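Local atomic coordinates of mandelate racemase / muconate lactonizing enzyme (PDB entry 2POD), a protein that belongs to the enolase superfamily and binds a sodium ion, its reaction being unestablished though possibly that of a lyase. Residues B[6-11]-B[50-55]; B[21-26]-B[31-36]; B[121-126]-B[165-170]; B[161-166]-B[348-353]; B[181-186]-B[190-195]. All coordinates share one frame; numbering follows the deposited sequence.

Interaction 1 of 5, residues B[6-11]-B[50-55]; sequences TEIETL and WAANRL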
# COMPACT_ATOMS: atom_id res chain seq x y z
N THR B 6 -32.99 32.10 24.81
CA THR B 6 -34.18 32.07 25.65
C THR B 6 -35.18 31.02 25.20
O THR B 6 -35.89 30.44 26.02
CB THR B 6 -34.86 33.45 25.72
OG1 THR B 6 -34.97 34.01 24.40
CG2 THR B 6 -34.04 34.40 26.61
N GLU B 7 -35.23 30.77 23.89
CA GLU B 7 -36.36 30.09 23.25
C GLU B 7 -35.97 29.54 21.87
O GLU B 7 -35.31 30.22 21.09
CB GLU B 7 -37.53 31.06 23.13
CG GLU B 7 -38.90 30.42 23.03
CD GLU B 7 -40.02 31.45 23.02
OE1 GLU B 7 -40.54 31.75 21.93
OE2 GLU B 7 -40.37 31.96 24.11
N ILE B 8 -36.39 28.31 21.59
CA ILE B 8 -36.20 27.70 20.28
C ILE B 8 -37.55 27.25 19.70
O ILE B 8 -38.31 26.55 20.36
CB ILE B 8 -35.15 26.53 20.32
CG1 ILE B 8 -33.73 27.09 20.48
CG2 ILE B 8 -35.23 25.66 19.07
CD1 ILE B 8 -32.72 26.13 21.05
N GLU B 9 -37.84 27.68 18.47
CA GLU B 9 -39.13 27.41 17.84
C GLU B 9 -38.93 26.59 16.58
O GLU B 9 -38.12 26.95 15.74
CB GLU B 9 -39.80 28.72 17.43
CG GLU B 9 -40.63 29.38 18.51
CD GLU B 9 -41.56 30.44 17.94
OE1 GLU B 9 -42.79 30.19 17.91
OE2 GLU B 9 -41.07 31.51 17.52
N THR B 10 -39.68 25.50 16.42
CA THR B 10 -39.74 24.81 15.13
C THR B 10 -41.04 25.05 14.39
O THR B 10 -42.11 25.13 15.00
CB THR B 10 -39.49 23.29 15.27
OG1 THR B 10 -40.46 22.73 16.17
CG2 THR B 10 -38.08 23.02 15.78
N LEU B 11 -40.94 25.18 13.07
CA LEU B 11 -42.09 25.47 12.24
C LEU B 11 -42.18 24.41 11.15
O LEU B 11 -41.25 24.26 10.35
CB LEU B 11 -41.95 26.85 11.58
CG LEU B 11 -41.63 28.19 12.27
CD1 LEU B 11 -42.24 29.29 11.41
CD2 LEU B 11 -42.14 28.33 13.70
N TRP B 50 -33.59 16.79 22.99
CA TRP B 50 -32.21 16.75 23.48
C TRP B 50 -31.45 18.05 23.28
O TRP B 50 -30.79 18.54 24.20
CB TRP B 50 -31.46 15.57 22.85
CG TRP B 50 -30.10 15.33 23.44
CD1 TRP B 50 -29.81 14.65 24.58
CD2 TRP B 50 -28.85 15.77 22.90
NE1 TRP B 50 -28.46 14.64 24.79
CE2 TRP B 50 -27.84 15.32 23.77
CE3 TRP B 50 -28.49 16.51 21.76
CZ2 TRP B 50 -26.49 15.57 23.54
CZ3 TRP B 50 -27.14 16.76 21.54
CH2 TRP B 50 -26.16 16.29 22.43
N ALA B 51 -31.54 18.60 22.07
CA ALA B 51 -30.66 19.68 21.61
C ALA B 51 -31.01 21.03 22.23
O ALA B 51 -30.14 21.86 22.47
CB ALA B 51 -30.71 19.78 20.09
N ALA B 52 -32.30 21.25 22.47
CA ALA B 52 -32.81 22.52 22.97
C ALA B 52 -32.32 22.82 24.39
O ALA B 52 -31.98 23.96 24.70
CB ALA B 52 -34.30 22.53 22.93
N ASN B 53 -32.28 21.79 25.23
CA ASN B 53 -31.79 21.92 26.60
C ASN B 53 -30.28 22.16 26.71
O ASN B 53 -29.80 22.71 27.71
CB ASN B 53 -32.19 20.70 27.43
CG ASN B 53 -33.70 20.52 27.50
OD1 ASN B 53 -34.44 21.46 27.79
ND2 ASN B 53 -34.16 19.30 27.24
N ARG B 54 -29.55 21.77 25.67
CA ARG B 54 -28.11 22.01 25.61
C ARG B 54 -27.81 23.45 25.19
O ARG B 54 -26.69 23.93 25.36
CB ARG B 54 -27.44 21.02 24.65
CG ARG B 54 -27.51 19.58 25.11
CD ARG B 54 -26.16 18.90 24.97
NE ARG B 54 -25.34 19.06 26.16
CZ ARG B 54 -24.07 18.67 26.27
NH1 ARG B 54 -23.47 18.07 25.25
NH2 ARG B 54 -23.41 18.87 27.40
N LEU B 55 -28.82 24.12 24.66
CA LEU B 55 -28.65 25.38 23.96
C LEU B 55 -29.33 26.54 24.70
O LEU B 55 -28.84 27.67 24.67
CB LEU B 55 -29.19 25.25 22.54
CG LEU B 55 -28.36 25.77 21.36
CD1 LEU B 55 -26.92 25.27 21.36
CD2 LEU B 55 -29.04 25.37 20.08

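Interaction 2 of 5, residues B[21-26]-B[31-36]; sequences WVLVHT and TGLGET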
# COMPACT_ATOMS: atom_id res chain seq x y z
N TRP B 21 -38.34 24.79 9.44
CA TRP B 21 -37.68 25.99 9.94
C TRP B 21 -37.43 25.92 11.43
O TRP B 21 -38.19 25.28 12.15
CB TRP B 21 -38.48 27.23 9.60
CG TRP B 21 -38.49 27.53 8.15
CD1 TRP B 21 -37.40 27.68 7.34
CD2 TRP B 21 -39.64 27.72 7.32
NE1 TRP B 21 -37.80 27.95 6.05
CE2 TRP B 21 -39.17 27.98 6.01
CE3 TRP B 21 -41.02 27.69 7.56
CZ2 TRP B 21 -40.04 28.22 4.94
CZ3 TRP B 21 -41.88 27.93 6.49
CH2 TRP B 21 -41.39 28.18 5.20
N VAL B 22 -36.34 26.55 11.87
CA VAL B 22 -36.03 26.69 13.29
C VAL B 22 -35.71 28.15 13.58
O VAL B 22 -35.01 28.81 12.81
CB VAL B 22 -34.83 25.80 13.73
CG1 VAL B 22 -34.70 25.80 15.25
CG2 VAL B 22 -35.00 24.38 13.25
N LEU B 23 -36.24 28.65 14.70
CA LEU B 23 -36.00 30.01 15.15
C LEU B 23 -35.39 29.99 16.54
O LEU B 23 -35.92 29.35 17.44
CB LEU B 23 -37.31 30.81 15.19
CG LEU B 23 -37.94 31.23 13.87
CD1 LEU B 23 -39.38 31.67 14.10
CD2 LEU B 23 -37.15 32.34 13.20
N VAL B 24 -34.26 30.68 16.70
CA VAL B 24 -33.55 30.72 17.98
C VAL B 24 -33.63 32.13 18.55
O VAL B 24 -33.10 33.07 17.96
CB VAL B 24 -32.07 30.25 17.84
CG1 VAL B 24 -31.32 30.40 19.17
CG2 VAL B 24 -32.01 28.80 17.37
N HIS B 25 -34.29 32.27 19.70
CA HIS B 25 -34.57 33.58 20.29
C HIS B 25 -33.60 33.89 21.41
O HIS B 25 -33.25 33.01 22.20
CB HIS B 25 -36.01 33.64 20.83
CG HIS B 25 -37.06 33.40 19.79
ND1 HIS B 25 -37.33 34.31 18.78
CD2 HIS B 25 -37.90 32.36 19.59
CE1 HIS B 25 -38.29 33.84 18.01
NE2 HIS B 25 -38.66 32.66 18.48
N THR B 26 -33.19 35.15 21.49
CA THR B 26 -32.33 35.62 22.57
C THR B 26 -33.01 36.65 23.49
O THR B 26 -34.11 37.13 23.20
CB THR B 26 -30.98 36.16 22.06
OG1 THR B 26 -31.19 37.07 20.97
CG2 THR B 26 -30.09 35.01 21.59
N THR B 31 -33.22 37.25 16.84
CA THR B 31 -33.64 35.91 16.46
C THR B 31 -32.92 35.43 15.20
O THR B 31 -32.74 36.20 14.25
CB THR B 31 -35.18 35.75 16.31
OG1 THR B 31 -35.54 35.63 14.92
CG2 THR B 31 -35.95 36.92 16.94
N GLY B 32 -32.51 34.16 15.22
CA GLY B 32 -31.82 33.55 14.09
C GLY B 32 -32.69 32.55 13.37
O GLY B 32 -33.50 31.87 13.99
N LEU B 33 -32.51 32.45 12.06
CA LEU B 33 -33.30 31.53 11.24
C LEU B 33 -32.47 30.36 10.74
O LEU B 33 -31.46 30.54 10.05
CB LEU B 33 -33.90 32.26 10.05
CG LEU B 33 -35.37 32.05 9.67
CD1 LEU B 33 -35.58 32.51 8.25
CD2 LEU B 33 -35.90 30.61 9.88
N GLY B 34 -32.91 29.15 11.08
CA GLY B 34 -32.36 27.93 10.51
C GLY B 34 -33.36 27.17 9.66
O GLY B 34 -34.56 27.45 9.67
N GLU B 35 -32.84 26.20 8.91
CA GLU B 35 -33.66 25.37 8.04
C GLU B 35 -33.02 24.00 7.86
O GLU B 35 -31.80 23.89 7.87
CB GLU B 35 -33.79 26.04 6.67
CG GLU B 35 -34.94 25.57 5.82
CD GLU B 35 -34.92 26.22 4.47
OE1 GLU B 35 -34.01 25.93 3.68
OE2 GLU B 35 -35.81 27.05 4.19
N THR B 36 -33.85 22.97 7.71
CA THR B 36 -33.43 21.71 7.10
C THR B 36 -34.55 20.99 6.33
O THR B 36 -35.71 21.35 6.46
CB THR B 36 -32.79 20.75 8.13
OG1 THR B 36 -32.21 19.63 7.45
CG2 THR B 36 -33.81 20.26 9.15

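Interaction 3 of 5, residues B[121-126]-B[165-170]; sequences NTCAGP and LDLLDS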
# COMPACT_ATOMS: atom_id res chain seq x y z
N ASN B 121 -28.70 25.01 -13.05
CA ASN B 121 -30.10 24.70 -12.80
C ASN B 121 -30.36 23.22 -12.66
O ASN B 121 -30.17 22.44 -13.60
CB ASN B 121 -31.03 25.31 -13.86
CG ASN B 121 -32.46 25.42 -13.38
OD1 ASN B 121 -32.79 26.27 -12.56
ND2 ASN B 121 -33.33 24.54 -13.88
N THR B 122 -30.78 22.82 -11.47
CA THR B 122 -31.27 21.48 -11.25
C THR B 122 -32.70 21.39 -11.79
O THR B 122 -33.62 22.01 -11.25
CB THR B 122 -31.17 21.11 -9.75
OG1 THR B 122 -29.79 21.05 -9.38
CG2 THR B 122 -31.82 19.76 -9.44
N CYS B 123 -32.85 20.64 -12.88
CA CYS B 123 -34.10 20.59 -13.65
C CYS B 123 -35.18 19.75 -12.96
O CYS B 123 -35.61 18.72 -13.49
CB CYS B 123 -33.82 20.06 -15.06
SG CYS B 123 -32.61 21.03 -16.01
N ALA B 124 -35.60 20.19 -11.78
CA ALA B 124 -36.76 19.65 -11.08
C ALA B 124 -38.02 20.41 -11.47
O ALA B 124 -37.95 21.59 -11.84
CB ALA B 124 -36.55 19.73 -9.57
N GLY B 125 -39.16 19.74 -11.39
CA GLY B 125 -40.46 20.40 -11.46
C GLY B 125 -40.86 21.05 -10.14
O GLY B 125 -40.26 20.75 -9.10
N PRO B 126 -41.86 21.95 -10.17
CA PRO B 126 -42.37 22.68 -9.00
C PRO B 126 -43.01 21.80 -7.93
O PRO B 126 -43.52 20.72 -8.23
CB PRO B 126 -43.42 23.63 -9.61
CG PRO B 126 -43.10 23.69 -11.06
CD PRO B 126 -42.59 22.33 -11.40
N LEU B 165 -31.96 25.21 -24.65
CA LEU B 165 -32.05 26.48 -25.38
C LEU B 165 -32.69 27.60 -24.54
O LEU B 165 -32.25 28.75 -24.59
CB LEU B 165 -32.82 26.30 -26.69
CG LEU B 165 -32.10 25.54 -27.82
CD1 LEU B 165 -33.11 25.04 -28.85
CD2 LEU B 165 -31.01 26.40 -28.48
N ASP B 166 -33.70 27.23 -23.77
CA ASP B 166 -34.39 28.13 -22.86
C ASP B 166 -33.49 28.60 -21.70
O ASP B 166 -33.51 29.78 -21.33
CB ASP B 166 -35.67 27.47 -22.34
CG ASP B 166 -36.42 28.32 -21.34
OD1 ASP B 166 -36.95 27.74 -20.37
OD2 ASP B 166 -36.50 29.56 -21.52
N LEU B 167 -32.71 27.69 -21.13
CA LEU B 167 -31.77 28.04 -20.06
C LEU B 167 -30.63 28.92 -20.55
O LEU B 167 -30.20 29.84 -19.85
CB LEU B 167 -31.22 26.80 -19.37
CG LEU B 167 -32.17 26.11 -18.41
CD1 LEU B 167 -31.78 24.68 -18.20
CD2 LEU B 167 -32.28 26.84 -17.07
N LEU B 168 -30.16 28.65 -21.77
CA LEU B 168 -29.12 29.43 -22.41
C LEU B 168 -29.55 30.87 -22.71
O LEU B 168 -28.72 31.79 -22.68
CB LEU B 168 -28.65 28.73 -23.68
CG LEU B 168 -27.27 29.12 -24.23
CD1 LEU B 168 -26.17 28.35 -23.53
CD2 LEU B 168 -27.23 28.89 -25.73
N ASP B 169 -30.84 31.07 -23.00
CA ASP B 169 -31.40 32.40 -23.25
C ASP B 169 -31.41 33.29 -22.01
O ASP B 169 -31.20 34.50 -22.11
CB ASP B 169 -32.82 32.29 -23.81
CG ASP B 169 -33.04 33.18 -25.03
OD1 ASP B 169 -32.67 34.37 -25.00
OD2 ASP B 169 -33.60 32.68 -26.03
N SER B 170 -31.65 32.70 -20.84
CA SER B 170 -31.55 33.43 -19.57
C SER B 170 -30.12 33.53 -19.05
O SER B 170 -29.83 34.31 -18.14
CB SER B 170 -32.47 32.81 -18.51
OG SER B 170 -32.30 31.41 -18.41

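Interaction 4 of 5, residues B[161-166]-B[348-353]; sequences DELALD and SVRAFY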
# COMPACT_ATOMS: atom_id res chain seq x y z
N ASP B 161 -33.78 19.26 -25.65
CA ASP B 161 -33.29 20.31 -26.54
C ASP B 161 -33.89 21.69 -26.25
O ASP B 161 -33.17 22.70 -26.23
CB ASP B 161 -33.48 19.93 -28.03
CG ASP B 161 -34.73 19.09 -28.29
OD1 ASP B 161 -35.72 19.21 -27.54
OD2 ASP B 161 -34.71 18.31 -29.26
N GLU B 162 -35.20 21.72 -26.01
CA GLU B 162 -35.94 22.96 -25.76
C GLU B 162 -35.55 23.61 -24.44
O GLU B 162 -35.39 24.83 -24.36
CB GLU B 162 -37.45 22.71 -25.80
CG GLU B 162 -38.09 22.95 -27.16
CD GLU B 162 -39.18 21.94 -27.49
OE1 GLU B 162 -40.26 22.00 -26.85
OE2 GLU B 162 -38.95 21.09 -28.38
N LEU B 163 -35.40 22.78 -23.41
CA LEU B 163 -35.06 23.23 -22.06
C LEU B 163 -33.66 23.83 -22.00
O LEU B 163 -33.43 24.85 -21.33
CB LEU B 163 -35.21 22.07 -21.07
CG LEU B 163 -34.58 22.13 -19.68
CD1 LEU B 163 -35.26 23.15 -18.78
CD2 LEU B 163 -34.65 20.76 -19.07
N ALA B 164 -32.73 23.19 -22.71
CA ALA B 164 -31.37 23.67 -22.87
C ALA B 164 -31.30 25.05 -23.51
O ALA B 164 -30.68 25.97 -22.95
CB ALA B 164 -30.56 22.67 -23.67
N LEU B 165 -31.96 25.21 -24.65
CA LEU B 165 -32.05 26.48 -25.38
C LEU B 165 -32.69 27.60 -24.54
O LEU B 165 -32.25 28.75 -24.59
CB LEU B 165 -32.82 26.30 -26.69
CG LEU B 165 -32.10 25.54 -27.82
CD1 LEU B 165 -33.11 25.04 -28.85
CD2 LEU B 165 -31.01 26.40 -28.48
N ASP B 166 -33.70 27.23 -23.77
CA ASP B 166 -34.39 28.13 -22.86
C ASP B 166 -33.49 28.60 -21.70
O ASP B 166 -33.51 29.78 -21.33
CB ASP B 166 -35.67 27.47 -22.34
CG ASP B 166 -36.42 28.32 -21.34
OD1 ASP B 166 -36.95 27.74 -20.37
OD2 ASP B 166 -36.50 29.56 -21.52
N SER B 348 -29.06 26.02 -7.93
CA SER B 348 -30.36 26.65 -7.74
C SER B 348 -31.40 26.00 -8.66
O SER B 348 -31.06 25.38 -9.67
CB SER B 348 -30.27 28.15 -8.01
OG SER B 348 -30.12 28.42 -9.40
N VAL B 349 -32.67 26.15 -8.29
CA VAL B 349 -33.79 25.62 -9.08
C VAL B 349 -34.75 26.77 -9.41
O VAL B 349 -35.35 27.35 -8.51
CB VAL B 349 -34.55 24.50 -8.30
CG1 VAL B 349 -35.61 23.86 -9.18
CG2 VAL B 349 -33.58 23.45 -7.82
N ARG B 350 -34.90 27.08 -10.69
CA ARG B 350 -35.65 28.26 -11.12
C ARG B 350 -37.15 28.19 -10.81
O ARG B 350 -37.76 29.21 -10.47
CB ARG B 350 -35.38 28.62 -12.59
CG ARG B 350 -35.72 27.53 -13.59
CD ARG B 350 -35.40 27.95 -15.01
NE ARG B 350 -35.97 27.00 -15.96
CZ ARG B 350 -36.09 27.22 -17.27
NH1 ARG B 350 -35.69 28.37 -17.80
NH2 ARG B 350 -36.63 26.29 -18.04
N ALA B 351 -37.72 26.99 -10.88
CA ALA B 351 -39.09 26.72 -10.42
C ALA B 351 -39.31 26.96 -8.93
O ALA B 351 -40.45 27.04 -8.46
CB ALA B 351 -39.49 25.29 -10.79
N PHE B 352 -38.22 27.06 -8.17
CA PHE B 352 -38.29 27.26 -6.73
C PHE B 352 -38.18 28.75 -6.41
O PHE B 352 -39.05 29.31 -5.75
CB PHE B 352 -37.19 26.46 -6.02
CG PHE B 352 -37.48 24.98 -5.86
CD1 PHE B 352 -38.33 24.30 -6.73
CD2 PHE B 352 -36.86 24.26 -4.83
CE1 PHE B 352 -38.58 22.94 -6.57
CE2 PHE B 352 -37.10 22.89 -4.67
CZ PHE B 352 -37.96 22.23 -5.54
N TYR B 353 -37.11 29.39 -6.90
CA TYR B 353 -36.86 30.81 -6.61
C TYR B 353 -37.71 31.83 -7.37
O TYR B 353 -37.93 32.93 -6.87
CB TYR B 353 -35.36 31.17 -6.62
CG TYR B 353 -34.65 31.05 -7.95
CD1 TYR B 353 -34.85 31.98 -8.97
CD2 TYR B 353 -33.74 30.01 -8.18
CE1 TYR B 353 -34.19 31.86 -10.19
CE2 TYR B 353 -33.08 29.90 -9.39
CZ TYR B 353 -33.31 30.82 -10.39
OH TYR B 353 -32.65 30.70 -11.59

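Interaction 5 of 5, residues B[181-186]-B[190-195]; sequences DPYAEA and YYISKS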
# COMPACT_ATOMS: atom_id res chain seq x y z
N ASP B 181 -32.61 7.31 -13.36
CA ASP B 181 -33.47 7.01 -12.21
C ASP B 181 -34.57 5.93 -12.33
O ASP B 181 -34.68 5.08 -11.43
CB ASP B 181 -34.03 8.30 -11.60
CG ASP B 181 -32.98 9.10 -10.87
OD1 ASP B 181 -31.79 9.07 -11.27
OD2 ASP B 181 -33.35 9.77 -9.88
N PRO B 182 -35.40 5.96 -13.41
CA PRO B 182 -36.51 5.00 -13.40
C PRO B 182 -36.10 3.55 -13.67
O PRO B 182 -36.88 2.62 -13.41
CB PRO B 182 -37.44 5.50 -14.52
CG PRO B 182 -36.88 6.81 -14.97
CD PRO B 182 -35.43 6.77 -14.64
N TYR B 183 -34.89 3.35 -14.18
CA TYR B 183 -34.40 2.02 -14.52
C TYR B 183 -33.78 1.28 -13.34
O TYR B 183 -33.61 0.06 -13.39
CB TYR B 183 -33.49 2.08 -15.75
CG TYR B 183 -34.15 2.77 -16.92
CD1 TYR B 183 -33.76 4.05 -17.31
CD2 TYR B 183 -35.21 2.16 -17.60
CE1 TYR B 183 -34.39 4.69 -18.37
CE2 TYR B 183 -35.85 2.80 -18.66
CZ TYR B 183 -35.43 4.06 -19.04
OH TYR B 183 -36.06 4.70 -20.09
N ALA B 184 -33.49 2.01 -12.27
CA ALA B 184 -32.92 1.45 -11.05
C ALA B 184 -33.85 0.52 -10.28
O ALA B 184 -33.42 -0.54 -9.82
CB ALA B 184 -32.43 2.57 -10.14
N GLU B 185 -35.12 0.91 -10.15
CA GLU B 185 -36.06 0.26 -9.23
C GLU B 185 -36.52 -1.13 -9.68
O GLU B 185 -36.92 -1.95 -8.86
CB GLU B 185 -37.26 1.16 -8.91
CG GLU B 185 -37.94 1.80 -10.13
CD GLU B 185 -39.32 1.22 -10.42
OE1 GLU B 185 -40.16 1.15 -9.49
OE2 GLU B 185 -39.58 0.85 -11.58
N ALA B 186 -36.46 -1.38 -10.99
CA ALA B 186 -36.79 -2.69 -11.55
C ALA B 186 -35.81 -3.79 -11.15
O ALA B 186 -36.18 -4.96 -11.05
CB ALA B 186 -36.88 -2.60 -13.07
N TYR B 190 -28.92 -3.19 -9.77
CA TYR B 190 -27.91 -4.18 -10.13
C TYR B 190 -27.83 -4.44 -11.62
O TYR B 190 -26.93 -5.14 -12.08
CB TYR B 190 -28.11 -5.48 -9.35
CG TYR B 190 -27.86 -5.32 -7.87
CD1 TYR B 190 -28.92 -5.17 -6.98
CD2 TYR B 190 -26.56 -5.30 -7.37
CE1 TYR B 190 -28.69 -5.02 -5.62
CE2 TYR B 190 -26.32 -5.15 -6.01
CZ TYR B 190 -27.39 -5.00 -5.14
OH TYR B 190 -27.16 -4.85 -3.79
N TYR B 191 -28.76 -3.86 -12.38
CA TYR B 191 -28.89 -4.15 -13.81
C TYR B 191 -29.53 -3.01 -14.59
O TYR B 191 -30.57 -2.47 -14.19
CB TYR B 191 -29.68 -5.46 -14.03
CG TYR B 191 -29.88 -5.83 -15.49
CD1 TYR B 191 -31.14 -5.69 -16.09
CD2 TYR B 191 -28.83 -6.30 -16.26
CE1 TYR B 191 -31.32 -6.01 -17.43
CE2 TYR B 191 -29.00 -6.62 -17.60
CZ TYR B 191 -30.25 -6.48 -18.18
OH TYR B 191 -30.41 -6.80 -19.50
N ILE B 192 -28.89 -2.65 -15.70
CA ILE B 192 -29.55 -1.92 -16.78
C ILE B 192 -29.38 -2.67 -18.11
O ILE B 192 -28.29 -3.15 -18.44
CB ILE B 192 -29.08 -0.42 -16.84
CG1 ILE B 192 -29.87 0.37 -17.90
CG2 ILE B 192 -27.56 -0.30 -17.01
CD1 ILE B 192 -29.97 1.87 -17.64
N SER B 193 -30.47 -2.80 -18.86
CA SER B 193 -30.42 -3.37 -20.20
C SER B 193 -29.77 -2.38 -21.17
O SER B 193 -29.81 -1.17 -20.94
CB SER B 193 -31.83 -3.76 -20.68
OG SER B 193 -32.48 -2.69 -21.36
N LYS B 194 -29.18 -2.91 -22.24
CA LYS B 194 -28.47 -2.10 -23.24
C LYS B 194 -29.39 -1.14 -24.00
O LYS B 194 -28.95 -0.08 -24.45
CB LYS B 194 -27.75 -3.01 -24.24
CG LYS B 194 -26.25 -3.19 -23.96
CD LYS B 194 -25.81 -4.64 -24.12
CE LYS B 194 -25.21 -4.90 -25.49
NZ LYS B 194 -25.45 -6.31 -25.92
N SER B 195 -30.66 -1.52 -24.13
CA SER B 195 -31.65 -0.71 -24.83
C SER B 195 -32.26 0.36 -23.93
O SER B 195 -32.53 1.48 -24.38
CB SER B 195 -32.74 -1.61 -25.46
OG SER B 195 -33.66 -2.09 -24.49

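Interaction 1 of 5, residues B[6-11]-B[50-55]
I8 reaches from the strand 6-11 to the helix 50-55 with the tip of its longer branch, and the methyl CD1 does all the touching. It settles against L55, lying 3.9 Å from L55 CD2 and equally close to L55 CB, and the two side chains cross at about a right angle. On the preceding turn of the helix, A52 offers its backbone as much as its methyl: I8 CD1 stands 4.1 Å from A52 CA and 4.4 Å from A52 CB. The branch gets there because CG1 is set opposite the carbonyl carbon (chi1 -73°), while CG2 takes the place trans to N. This is the helix-on-sheet packing of the enolase-type N-terminal domain, in which one face of an antiparallel sheet is covered by helices. V24 on the adjacent strand touches I8, and L89 of helix 81-101 touches L55, extending the apolar layer. Further along the strand, T10 turns polar, its OG1 hydrogen-bonded to E44 and H48 of the same covering helix.

Interaction 2 of 5, residues B[21-26]-B[31-36]
Strands 21-26 and 31-36 run antiparallel as the two arms of a beta hairpin, their axes 4.5 Å apart at closest approach and their N-to-C directions 155° apart. V22 with G34 and V24 with G32 are the hydrogen-bonded pairs, the shortest of their four bonds being G34 N to V22 O at 2.7 Å. Both partners of the valines are glycines, so V22 and V24 have no side chain from their paired residues beside them where they meet helix 81-101.

The other face carries the three non-hydrogen-bonded pairs. W21 and E35 run alongside each other in the same direction, with ring and carboxylate planes moderately inclined. W21 NE1 gives a bent hydrogen bond (138° at the hydrogen) to E35 OE2 over 2.9 Å, entering on the anti lone pair of the oxygen. E35 comes alongside the indole because its CG is trans to the backbone N (chi1 -160°) and its chain runs on extended. Next along, L23 CD2 meets L33 CD2 at 3.9 Å. At the hairpin end, T31 CG2 lies 3.5 Å from H25 ND1, at the edge of the imidazole, whose NE2 bonds to E9.

E35 also receives backbone N-H groups of V328 and V329, at the start of helix 327-339; together with the indole these donors would probably stabilise a charged carboxylate while tying the hairpin to the barrel domain.

Interaction 3 of 5, residues B[121-126]-B[165-170]
L167 presents both of its methyls to the chain at 121-126, each to a different residue. The closer fit is with N121: L167 CD2 comes to 3.8 Å from N121 CB and 4.0 Å from N121 CG, the two side chains crossing at about a right angle. CB thus makes the nearest approach, with the amide carbon just behind, while the amide oxygen OD1 accepts the backbone N-H of R350. N121 CG stands trans to the backbone N (chi1 -160°), which swings the amide toward the start of helix 350-356.

The fit slackens at C123, the centre of an inverse gamma turn just past the strand, where SG lies 4.3 Å from L167 CD1. M175 of strand 174-177 touches both C123 and L167 and so thickens this buried side. On the opposite side of the helix the character changes, with L165 and D169 exposed to solvent. S170, also exposed, turns its hydroxyl back to donate to L167 O at 3.0 Å.

A helix laid over the C-terminal end of a barrel strand, with a parallel neighbour beneath the same leucine, is typical of the beta/alpha barrel domain of the enolase superfamily; the side chain of C123 is about 12 Å from a bound sodium ion.

Interaction 4 of 5, residues B[161-166]-B[348-353]
L163 is the earlier of two residues on helix 161-166 that meet R350, and it does so through one methyl. L163 CD1 comes to 3.5 Å from R350 NH2, the leucine and arginine chains running antiparallel as they pass. Its isobutyl group also packs against M175 and against A155 and F156 of helix 152-158, so the guanidinium passes beside an apolar cluster.

One turn on, D166 supplies the charge. Its CG lies trans to the backbone N, and OD1 alone takes both terminal nitrogens of R350 in a salt bridge: NH2 at 2.8 Å and NH1 at 2.9 Å. The grip is end-on, with OD1 close to the guanidinium plane. Seen from the carboxylate it is less regular, since the two planes are 51° apart and both nitrogens come from the same face, NH2 on the anti side and NH1 from above. Because two N-H groups share one oxygen, neither bond is straight, their angles being 146° and 137°. On the other side, R350 starts from a cramped first torsion, CG lying between N and the carbonyl carbon, and then runs extended from CG to NE to cross from the neighbouring helix.

D152 forms a second salt bridge with R350 through NE. A largely buried guanidinium is thus balanced by two carboxylates, which probably holds it charged and joins helix 160-170 to the start of helix 350-356, across the seam where the last barrel segments meet the first.

Interaction 5 of 5, residues B[181-186]-B[190-195]
Y183 and I192 make the apolar part of this contact. I192 CD1 lies 4.0 Å from Y183 CB, at the base of the aromatic side chain, and approaches the ring obliquely. With CG1 trans to the backbone N (chi1 -175°), the isoleucine extends its delta methyl to that point. Beyond CB the tyrosine leads away from the 190-195 segment. I192 in turn sits against P229, Q232 and I233 of helix 227-237, so it lies between Y183 and that helix.

The backbones come near as well, their closest CA atoms being those of Y183 and I192 at 6.6 Å. Here a loop follows a barrel strand, 174-177, and leads into the next helix, as in the beta/alpha barrel of the enolase superfamily; the weakly bonded turn at 181-184 folds back on the approach to helix 194-200.

Polar groups work at the margins. S193 occupies the N-cap position, its OG accepting the backbone N-H of D196. Y191 turns its ring outward to the second subunit, where its OH is hydrogen-bonded to D216 of that subunit and its ring makes a cation-pi contact with R118 of the same neighbour.

In the fold
Interactions 1 and 2 belong to one antiparallel sheet: strands 5-13 and 19-26 are neighbours in it, and E7 O and E9 O probably bond to H25 N and L23 N. Interaction 1 is purely apolar and buried, whereas interaction 2 adds backbone bonds and a polar pair facing the barrel. Across the chain's centre from interaction 1, interactions 3 and 4 nearly coincide, sharing helix 160-170; one is leucine packing, the other a salt bridge, and the two meet at the start of helix 350-356. Interaction 5, partly buried and about 26 Å from both (centre to centre), is the one that reaches a second subunit.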